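Local coordinates for tail fiber protein (Pseudomonas aeruginosa, PDB 6CL6) that serves as the receptor-binding fiber of the R2 pyocin, a contractile injection system, and probably recognises the surface of the target bacterium, at the interface of chains A and B. Numbering follows the deposited sequence. Chains: chain A/B, Tail fiber protein.

The four contacts join the same two chains of a trimeric fiber at different heights along its length. Contacts 2, 3 and 4 lie near the N-terminal end of the fragment: contact 2 is about 18 Å from contact 3 and contact 3 about 23 Å from contact 4, measured between the centres of their C-alpha atoms. Contact 1 is remote, about 119 Å from contact 2 and 153 Å from contact 4. Contact 2 uses strands 85-92 and 99-104, and contact 3 uses strand 72-79, which precedes them in sequence. The chains are thus held together at widely spaced levels, which suits a long, thin fiber.

Contact 1: the interface of chains A and B. Residues chain A 261-263, 270, 274; chain B 257, 260-262, 274.
A:Val262 and B:Val262 meet through their CG1 methyls, 3.6 Å apart, at the apolar centre of this loop-and-helix contact between two chains of the fiber trimer. The two side chains cross obliquely. In A:Val262, CG1 stands anti to the carbonyl carbon (chi1 -65°), which turns it to its counterpart and leaves CG2 for the backbone of chain B. The isoleucines at the ends of helix 267-274 add to the centre. A:Ile274 and B:Ile274 reach toward each other tip to tip, with their CD1 methyls 3.8 Å apart. B:Ile274 also uses its other branch: its CG2 presses on CB of A:Ala270 at 3.5 Å, a tight methyl-methyl contact. The small alanine side chain probably helps the two helices come close.

Further out, CG2 of A:Val262 lies over the backbone of B:Gly260, and CD1 of B:Leu257, from the 3-10 helix 257-259, touches the same methyl at 4.1 Å. One residue thus packs against the partner valine by one branch and against the loop backbone of B:Gly260 and a leucine by the other. The polar rim is backbone. The N-H of A:Val262 donates a hydrogen bond to the carbonyl oxygen of B:Gly260. This fixes the loop of chain A against that of chain B beside the valines and probably helps hold the chains together. The bond from A:Val262 N to B:Gly260 O is 2.8 Å long and fairly straight, 162° at the hydrogen.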
# COMPACT_ATOMS: atom_id res chain seq x y z
N GLY A 261 -3.96 27.75 47.28
CA GLY A 261 -5.16 28.52 47.02
C GLY A 261 -5.91 28.87 48.30
O GLY A 261 -5.49 28.55 49.41
N VAL A 262 -7.05 29.55 48.13
CA VAL A 262 -7.88 29.94 49.27
C VAL A 262 -9.13 29.08 49.37
O VAL A 262 -9.98 29.34 50.22
CB VAL A 262 -8.24 31.42 49.23
CG1 VAL A 262 -6.98 32.28 49.39
CG2 VAL A 262 -8.98 31.78 47.95
N GLY A 263 -9.27 28.05 48.53
CA GLY A 263 -10.31 27.06 48.72
C GLY A 263 -11.72 27.58 48.61
O GLY A 263 -12.64 26.95 49.14
N ALA A 270 -12.78 32.55 51.36
CA ALA A 270 -11.33 32.61 51.39
C ALA A 270 -10.82 32.92 52.79
O ALA A 270 -9.90 32.26 53.30
CB ALA A 270 -10.83 33.66 50.41
N ILE A 274 -8.21 30.51 55.42
CA ILE A 274 -6.94 30.88 56.03
C ILE A 274 -7.12 31.53 57.40
O ILE A 274 -6.17 32.07 57.96
CB ILE A 274 -6.12 31.78 55.08
CG1 ILE A 274 -6.80 33.12 54.86
CG2 ILE A 274 -5.92 31.07 53.75
CD1 ILE A 274 -5.90 34.15 54.21
N LEU B 257 -9.76 35.17 42.19
CA LEU B 257 -10.59 34.57 43.23
C LEU B 257 -11.57 33.56 42.67
O LEU B 257 -11.90 32.59 43.35
CB LEU B 257 -11.35 35.66 43.99
CG LEU B 257 -12.30 35.20 45.09
CD1 LEU B 257 -11.55 34.42 46.15
CD2 LEU B 257 -13.02 36.41 45.74
N GLY B 260 -9.98 30.34 43.04
CA GLY B 260 -9.34 30.08 44.32
C GLY B 260 -8.03 30.79 44.55
O GLY B 260 -7.29 30.40 45.47
N GLY B 261 -7.72 31.82 43.76
CA GLY B 261 -6.56 32.65 43.99
C GLY B 261 -6.92 33.90 44.78
O GLY B 261 -8.05 34.08 45.23
N VAL B 262 -5.93 34.79 44.93
CA VAL B 262 -6.12 36.06 45.63
C VAL B 262 -6.03 37.25 44.69
O VAL B 262 -5.93 38.40 45.14
CB VAL B 262 -5.14 36.22 46.80
CG1 VAL B 262 -5.39 35.15 47.86
CG2 VAL B 262 -3.69 36.20 46.32
N ILE B 274 -9.77 39.53 49.21
CA ILE B 274 -10.56 38.72 50.14
C ILE B 274 -11.07 39.56 51.32
O ILE B 274 -11.63 39.00 52.26
CB ILE B 274 -9.79 37.50 50.64
CG1 ILE B 274 -8.60 37.91 51.49
CG2 ILE B 274 -9.32 36.64 49.44
CD1 ILE B 274 -7.92 36.74 52.20

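Contact 2: the interface of chains A and B. Residues chain A 89, 91, 98-99, 120-121; chain B 89, 99, 101, 119-120.
A:Met99 reaches across to B:Ile89, B:Met99 and B:Cys120 with the end of its side chain. Its CE methyl lies 3.7 Å from CG1 of B:Ile89, and the two side chains cross at about a right angle. The sulfurs of A:Met99 and B:Met99 also meet, SD to SD, at 3.7 Å. SG of B:Cys120 touches the same methionine, 3.9 Å from CE. A:Met99 is extended at first, with CG anti to the backbone N (chi1 179°), and bends at chi3 (-66°), which carries CE to the isoleucine. Beside it, CG2 of A:Thr91 meets CG2 of B:Val101 at 3.9 Å as these side chains run past each other in opposite directions.

The next shell is polar. A:Met99 N donates to the carboxylate oxygen OD1 of A:Asp121 at 3.1 Å, on its anti side and 33° out of the carboxylate plane. This bond ties the start of strand 99-104 to the segment after A:Cys120. One water is shared by the carbonyl oxygens of the two cysteines, 2.7 Å from A:Cys120 O and 2.6 Å from B:Cys120 O. It bridges two acceptors that cannot bond each other. The site lies between the chains where strands 85-92 and 99-104 meet the segment that follows strand 118-119.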
# COMPACT_ATOMS: atom_id res chain seq x y z
N ILE A 89 13.29 -35.43 -56.04
CA ILE A 89 12.65 -35.70 -54.77
C ILE A 89 13.43 -36.80 -54.07
O ILE A 89 13.61 -37.89 -54.63
CB ILE A 89 11.18 -36.15 -54.94
CG1 ILE A 89 10.37 -35.08 -55.64
CG2 ILE A 89 10.60 -36.55 -53.59
CD1 ILE A 89 9.07 -35.57 -56.17
N THR A 91 13.80 -39.25 -50.66
CA THR A 91 13.13 -39.84 -49.51
C THR A 91 14.11 -40.79 -48.82
O THR A 91 14.94 -41.42 -49.47
CB THR A 91 11.86 -40.57 -49.91
OG1 THR A 91 12.15 -41.49 -50.98
CG2 THR A 91 10.82 -39.55 -50.38
N GLU A 98 11.82 -39.08 -43.92
CA GLU A 98 12.09 -37.71 -44.33
C GLU A 98 11.99 -37.57 -45.84
O GLU A 98 12.27 -38.51 -46.58
CB GLU A 98 13.48 -37.26 -43.91
CG GLU A 98 13.65 -37.14 -42.44
CD GLU A 98 15.07 -36.83 -42.01
OE1 GLU A 98 15.80 -36.11 -42.72
OE2 GLU A 98 15.46 -37.36 -40.95
N MET A 99 11.65 -36.35 -46.28
CA MET A 99 11.58 -36.01 -47.71
C MET A 99 12.16 -34.64 -47.97
O MET A 99 11.96 -33.70 -47.17
CB MET A 99 10.12 -36.02 -48.19
CG MET A 99 9.93 -35.64 -49.66
SD MET A 99 8.18 -35.48 -50.16
CE MET A 99 7.65 -37.17 -49.99
N CYS A 120 10.83 -31.21 -47.07
CA CYS A 120 9.39 -31.31 -47.27
C CYS A 120 8.64 -31.82 -46.06
O CYS A 120 7.61 -31.26 -45.71
CB CYS A 120 9.09 -32.22 -48.47
SG CYS A 120 9.72 -31.57 -50.01
N ASP A 121 9.13 -32.85 -45.37
CA ASP A 121 8.38 -33.37 -44.26
C ASP A 121 8.35 -32.33 -43.12
O ASP A 121 9.24 -31.51 -42.96
CB ASP A 121 8.98 -34.69 -43.80
CG ASP A 121 10.32 -34.54 -43.13
OD1 ASP A 121 11.35 -34.50 -43.86
OD2 ASP A 121 10.36 -34.42 -41.89
N ILE B 89 5.66 -42.86 -50.60
CA ILE B 89 5.02 -41.56 -50.57
C ILE B 89 3.52 -41.80 -50.74
O ILE B 89 3.09 -42.39 -51.74
CB ILE B 89 5.53 -40.65 -51.67
CG1 ILE B 89 7.05 -40.45 -51.57
CG2 ILE B 89 4.84 -39.29 -51.68
CD1 ILE B 89 7.65 -39.84 -52.79
N MET B 99 -0.09 -35.24 -48.02
CA MET B 99 1.05 -36.06 -48.41
C MET B 99 1.75 -36.61 -47.17
O MET B 99 1.88 -35.92 -46.17
CB MET B 99 2.01 -35.26 -49.27
CG MET B 99 3.29 -36.04 -49.76
SD MET B 99 4.50 -35.04 -50.65
CE MET B 99 3.70 -34.96 -52.26
N VAL B 101 5.10 -39.63 -45.93
CA VAL B 101 6.23 -40.47 -46.30
C VAL B 101 6.57 -41.44 -45.17
O VAL B 101 6.41 -41.13 -44.00
CB VAL B 101 7.43 -39.55 -46.66
CG1 VAL B 101 7.90 -38.77 -45.44
CG2 VAL B 101 8.59 -40.36 -47.24
N ARG B 119 4.14 -36.73 -41.95
CA ARG B 119 3.38 -35.84 -42.83
C ARG B 119 4.29 -34.88 -43.58
O ARG B 119 5.33 -34.47 -43.08
CB ARG B 119 2.34 -35.08 -42.02
CG ARG B 119 1.44 -34.23 -42.92
CD ARG B 119 0.16 -34.03 -42.21
NE ARG B 119 -0.79 -33.27 -43.00
CZ ARG B 119 -1.98 -32.94 -42.53
NH1 ARG B 119 -2.32 -33.30 -41.29
NH2 ARG B 119 -2.80 -32.23 -43.27
N CYS B 120 3.89 -34.56 -44.82
CA CYS B 120 4.61 -33.60 -45.65
C CYS B 120 3.84 -32.31 -45.97
O CYS B 120 4.46 -31.26 -46.09
CB CYS B 120 5.02 -34.26 -46.97
SG CYS B 120 6.22 -35.61 -46.72
O HOH W 1 5.87 -29.29 -45.02

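Contact 3: the interface of chains A and B. Residues chain A 38-42, 73; chain B 77-82.
A:Leu40 packs its CD2 methyl onto the backbone of B:Asp81 and B:Gln82, 3.4 Å from B:Gln82 N and 3.6 Å from B:Asp81 CA. The same methyl touches CB of B:Phe78. CG of A:Leu40 is anti to its carbonyl carbon (chi1 -65°), and the methyl meets the segment just after B:Pro80, whose cis peptide bond probably helps turn the chain. Two backbone hydrogen bonds flank this leucine in a parallel beta bridge. B:Phe78 N donates to A:Gly39 O at 2.8 Å, and A:Ala41 N donates to B:Phe78 O at 3.0 Å. A:Tyr73 lies on another flank, its ring atom CD2 3.9 Å from CB of B:Met77, the two side chains running past each other in opposite directions. At the other end, A:Thr42 CG2 lies 3.5 Å from B:Pro80 O and also touches B:Tyr79 CD2.

The A:Arg38 side is looser. A:Arg38 and B:Gln82 are 3.6 Å apart from NH2 to OE1, longer than a usual hydrogen bond, and their guanidinium and amide planes are turned 46° from each other. CD1 of A:Leu40 lies over the centre of that guanidinium. The site lets the segment after the 3-10 helix 35-38 of chain A pair in parallel with the end of strand 72-79 of chain B, which probably helps hold the trimer together.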
# COMPACT_ATOMS: atom_id res chain seq x y z
N ARG A 38 10.26 -50.34 -62.77
CA ARG A 38 9.64 -51.26 -61.82
C ARG A 38 9.69 -50.71 -60.40
O ARG A 38 9.28 -51.38 -59.47
CB ARG A 38 10.34 -52.61 -61.89
CG ARG A 38 10.40 -53.24 -63.29
CD ARG A 38 11.33 -54.44 -63.33
NE ARG A 38 10.92 -55.48 -62.40
CZ ARG A 38 11.65 -56.54 -62.09
NH1 ARG A 38 12.84 -56.71 -62.65
NH2 ARG A 38 11.18 -57.45 -61.21
N GLY A 39 10.20 -49.50 -60.23
CA GLY A 39 10.42 -48.97 -58.90
C GLY A 39 11.67 -49.47 -58.21
O GLY A 39 11.86 -49.19 -57.01
N LEU A 40 12.56 -50.13 -58.94
CA LEU A 40 13.81 -50.65 -58.37
C LEU A 40 14.91 -49.60 -58.48
O LEU A 40 15.22 -49.12 -59.57
CB LEU A 40 14.23 -51.93 -59.10
CG LEU A 40 13.26 -53.11 -58.91
CD1 LEU A 40 13.72 -54.27 -59.84
CD2 LEU A 40 13.20 -53.54 -57.53
N ALA A 41 15.51 -49.27 -57.34
CA ALA A 41 16.52 -48.22 -57.26
C ALA A 41 17.90 -48.83 -57.48
O ALA A 41 18.83 -48.60 -56.72
CB ALA A 41 16.43 -47.49 -55.94
N THR A 42 18.03 -49.63 -58.54
CA THR A 42 19.21 -50.46 -58.73
C THR A 42 19.97 -50.18 -60.03
O THR A 42 20.91 -50.92 -60.35
CB THR A 42 18.82 -51.96 -58.73
OG1 THR A 42 17.89 -52.18 -59.77
CG2 THR A 42 18.22 -52.35 -57.42
N TYR A 73 16.65 -42.54 -51.44
CA TYR A 73 16.07 -42.74 -52.77
C TYR A 73 15.86 -41.39 -53.41
O TYR A 73 15.33 -40.46 -52.78
CB TYR A 73 14.73 -43.46 -52.69
CG TYR A 73 14.75 -44.81 -52.04
CD1 TYR A 73 14.55 -44.95 -50.68
CD2 TYR A 73 14.90 -45.95 -52.81
CE1 TYR A 73 14.55 -46.22 -50.11
CE2 TYR A 73 14.88 -47.18 -52.27
CZ TYR A 73 14.71 -47.32 -50.93
OH TYR A 73 14.70 -48.61 -50.42
N MET B 77 9.29 -47.36 -53.71
CA MET B 77 10.61 -47.44 -54.30
C MET B 77 11.35 -48.49 -53.51
O MET B 77 11.31 -48.47 -52.28
CB MET B 77 11.30 -46.10 -54.26
CG MET B 77 10.61 -45.02 -55.07
SD MET B 77 11.05 -43.35 -54.57
CE MET B 77 9.95 -43.03 -53.19
N PHE B 78 12.03 -49.38 -54.20
CA PHE B 78 12.55 -50.61 -53.59
C PHE B 78 14.06 -50.80 -53.74
O PHE B 78 14.68 -50.37 -54.71
CB PHE B 78 11.87 -51.83 -54.21
CG PHE B 78 10.35 -51.78 -54.16
CD1 PHE B 78 9.67 -52.07 -53.02
CD2 PHE B 78 9.64 -51.45 -55.31
CE1 PHE B 78 8.25 -52.05 -53.01
CE2 PHE B 78 8.29 -51.42 -55.32
CZ PHE B 78 7.58 -51.75 -54.16
N TYR B 79 14.63 -51.53 -52.76
CA TYR B 79 16.02 -51.96 -52.85
C TYR B 79 16.25 -53.10 -51.88
O TYR B 79 15.88 -52.98 -50.70
CB TYR B 79 16.96 -50.77 -52.56
CG TYR B 79 18.43 -51.11 -52.74
CD1 TYR B 79 19.16 -51.66 -51.71
CD2 TYR B 79 19.08 -50.84 -53.94
CE1 TYR B 79 20.51 -51.98 -51.88
CE2 TYR B 79 20.43 -51.16 -54.13
CZ TYR B 79 21.13 -51.73 -53.08
OH TYR B 79 22.45 -52.05 -53.23
N PRO B 80 16.94 -54.18 -52.32
CA PRO B 80 17.59 -54.43 -53.62
C PRO B 80 16.69 -55.08 -54.65
O PRO B 80 17.10 -55.27 -55.80
CB PRO B 80 18.74 -55.37 -53.25
CG PRO B 80 18.23 -56.13 -52.16
CD PRO B 80 17.39 -55.18 -51.32
N ASP B 81 15.49 -55.45 -54.24
CA ASP B 81 14.46 -55.90 -55.18
C ASP B 81 13.11 -55.52 -54.60
O ASP B 81 13.02 -54.91 -53.52
CB ASP B 81 14.56 -57.41 -55.48
CG ASP B 81 14.37 -58.30 -54.27
OD1 ASP B 81 13.68 -57.91 -53.32
OD2 ASP B 81 14.90 -59.44 -54.30
N GLN B 82 12.03 -55.90 -55.32
CA GLN B 82 10.70 -55.40 -54.97
C GLN B 82 10.15 -56.02 -53.71
O GLN B 82 9.12 -55.54 -53.20
CB GLN B 82 9.72 -55.61 -56.12
CG GLN B 82 9.33 -57.03 -56.41
CD GLN B 82 10.36 -57.79 -57.25
OE1 GLN B 82 11.40 -57.22 -57.68
NE2 GLN B 82 10.08 -59.05 -57.50

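Contact 4: the interface of chains A and B. Residues chain A 19-20, 23, 28; chain B 23, 27-28, 32.
A:Leu23 and B:Leu28 meet by their methyls in a small leucine cluster of the trimeric tail fiber, near the N-terminal end of the fragment. A:Leu23 can be followed outward. Its CB lies 4.2 Å from CD of B:Arg32, beside the aliphatic part of that side chain. CG stands anti to the carbonyl carbon (chi1 -75°) and directs the branch toward the partner. At the tip, CD1 touches CD2 of B:Leu28 at 3.7 Å and CD1 of B:Leu23 at 4.0 Å. The two Leu23 side chains, A:Leu23 and B:Leu23, cross at about a right angle, while A:Leu23 and B:Leu28 cross at a slant.

The other branch of B:Leu28 has a different partner. Its CD1 meets CD1 of A:Leu28 tip to tip, 3.8 Å away. The backbone of B:Leu28 is covered by A:Ala20, whose CB sits 3.5 Å from B:Leu28 N.

B:Arg32 lines the edge of the cluster. The bend at chi2 (-69°) brings its CD to A:Leu23 O, 3.6 Å away; the further bend at chi3 sets the direction of the chain beyond CD. NH1 lies 3.7 Å from A:Leu23 O, about as near as CD, and is beyond usual hydrogen-bond length. The backbone of the same arginine carries the polar link: A:Leu28 N donates a hydrogen bond to B:Arg32 O at 2.8 Å, 168° at the hydrogen. CB and CG of A:Leu28 rest against the same oxygen.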
# COMPACT_ATOMS: atom_id res chain seq x y z
N ASP A 19 10.78 -52.88 -84.98
CA ASP A 19 10.34 -51.64 -84.36
C ASP A 19 9.37 -51.98 -83.23
O ASP A 19 8.70 -53.01 -83.24
CB ASP A 19 9.66 -50.74 -85.38
CG ASP A 19 9.41 -49.34 -84.84
OD1 ASP A 19 10.37 -48.53 -84.83
OD2 ASP A 19 8.27 -49.05 -84.42
N ALA A 20 9.31 -51.08 -82.23
CA ALA A 20 8.42 -51.30 -81.10
C ALA A 20 6.97 -51.44 -81.54
O ALA A 20 6.17 -52.10 -80.86
CB ALA A 20 8.55 -50.16 -80.09
N LEU A 23 4.84 -54.79 -81.53
CA LEU A 23 4.12 -55.35 -80.38
C LEU A 23 2.73 -54.72 -80.34
O LEU A 23 2.57 -53.56 -79.95
CB LEU A 23 4.88 -55.10 -79.07
CG LEU A 23 6.11 -55.93 -78.76
CD1 LEU A 23 6.58 -55.70 -77.30
CD2 LEU A 23 5.89 -57.41 -78.98
N LEU A 28 3.66 -56.31 -71.23
CA LEU A 28 4.99 -56.85 -70.98
C LEU A 28 5.13 -57.39 -69.57
O LEU A 28 4.63 -56.80 -68.62
CB LEU A 28 6.02 -55.74 -71.20
CG LEU A 28 6.22 -55.24 -72.61
CD1 LEU A 28 6.92 -53.91 -72.61
CD2 LEU A 28 7.03 -56.28 -73.36
N LEU B 23 13.99 -55.58 -80.15
CA LEU B 23 13.33 -54.30 -80.43
C LEU B 23 14.41 -53.25 -80.54
O LEU B 23 14.91 -52.75 -79.53
CB LEU B 23 12.31 -53.95 -79.35
CG LEU B 23 11.09 -54.85 -79.17
CD1 LEU B 23 10.07 -54.10 -78.31
CD2 LEU B 23 10.45 -55.28 -80.49
N VAL B 27 8.98 -46.40 -80.11
CA VAL B 27 8.46 -46.23 -78.76
C VAL B 27 7.23 -47.11 -78.61
O VAL B 27 6.27 -46.97 -79.38
CB VAL B 27 8.13 -44.75 -78.47
CG1 VAL B 27 7.64 -44.55 -77.05
CG2 VAL B 27 9.35 -43.85 -78.77
N LEU B 28 7.25 -48.01 -77.63
CA LEU B 28 6.10 -48.86 -77.35
C LEU B 28 4.84 -48.05 -77.10
O LEU B 28 4.87 -47.01 -76.45
CB LEU B 28 6.38 -49.71 -76.09
CG LEU B 28 7.47 -50.77 -76.20
CD1 LEU B 28 8.09 -51.03 -74.83
CD2 LEU B 28 6.87 -52.02 -76.79
N ARG B 32 1.19 -51.38 -73.72
CA ARG B 32 2.03 -52.54 -73.50
C ARG B 32 2.70 -52.54 -72.12
O ARG B 32 3.31 -53.53 -71.76
CB ARG B 32 3.12 -52.62 -74.58
CG ARG B 32 2.63 -52.64 -76.05
CD ARG B 32 1.91 -53.92 -76.40
NE ARG B 32 0.50 -53.92 -76.01
CZ ARG B 32 -0.48 -53.30 -76.67
NH1 ARG B 32 -0.21 -52.62 -77.77
NH2 ARG B 32 -1.72 -53.35 -76.22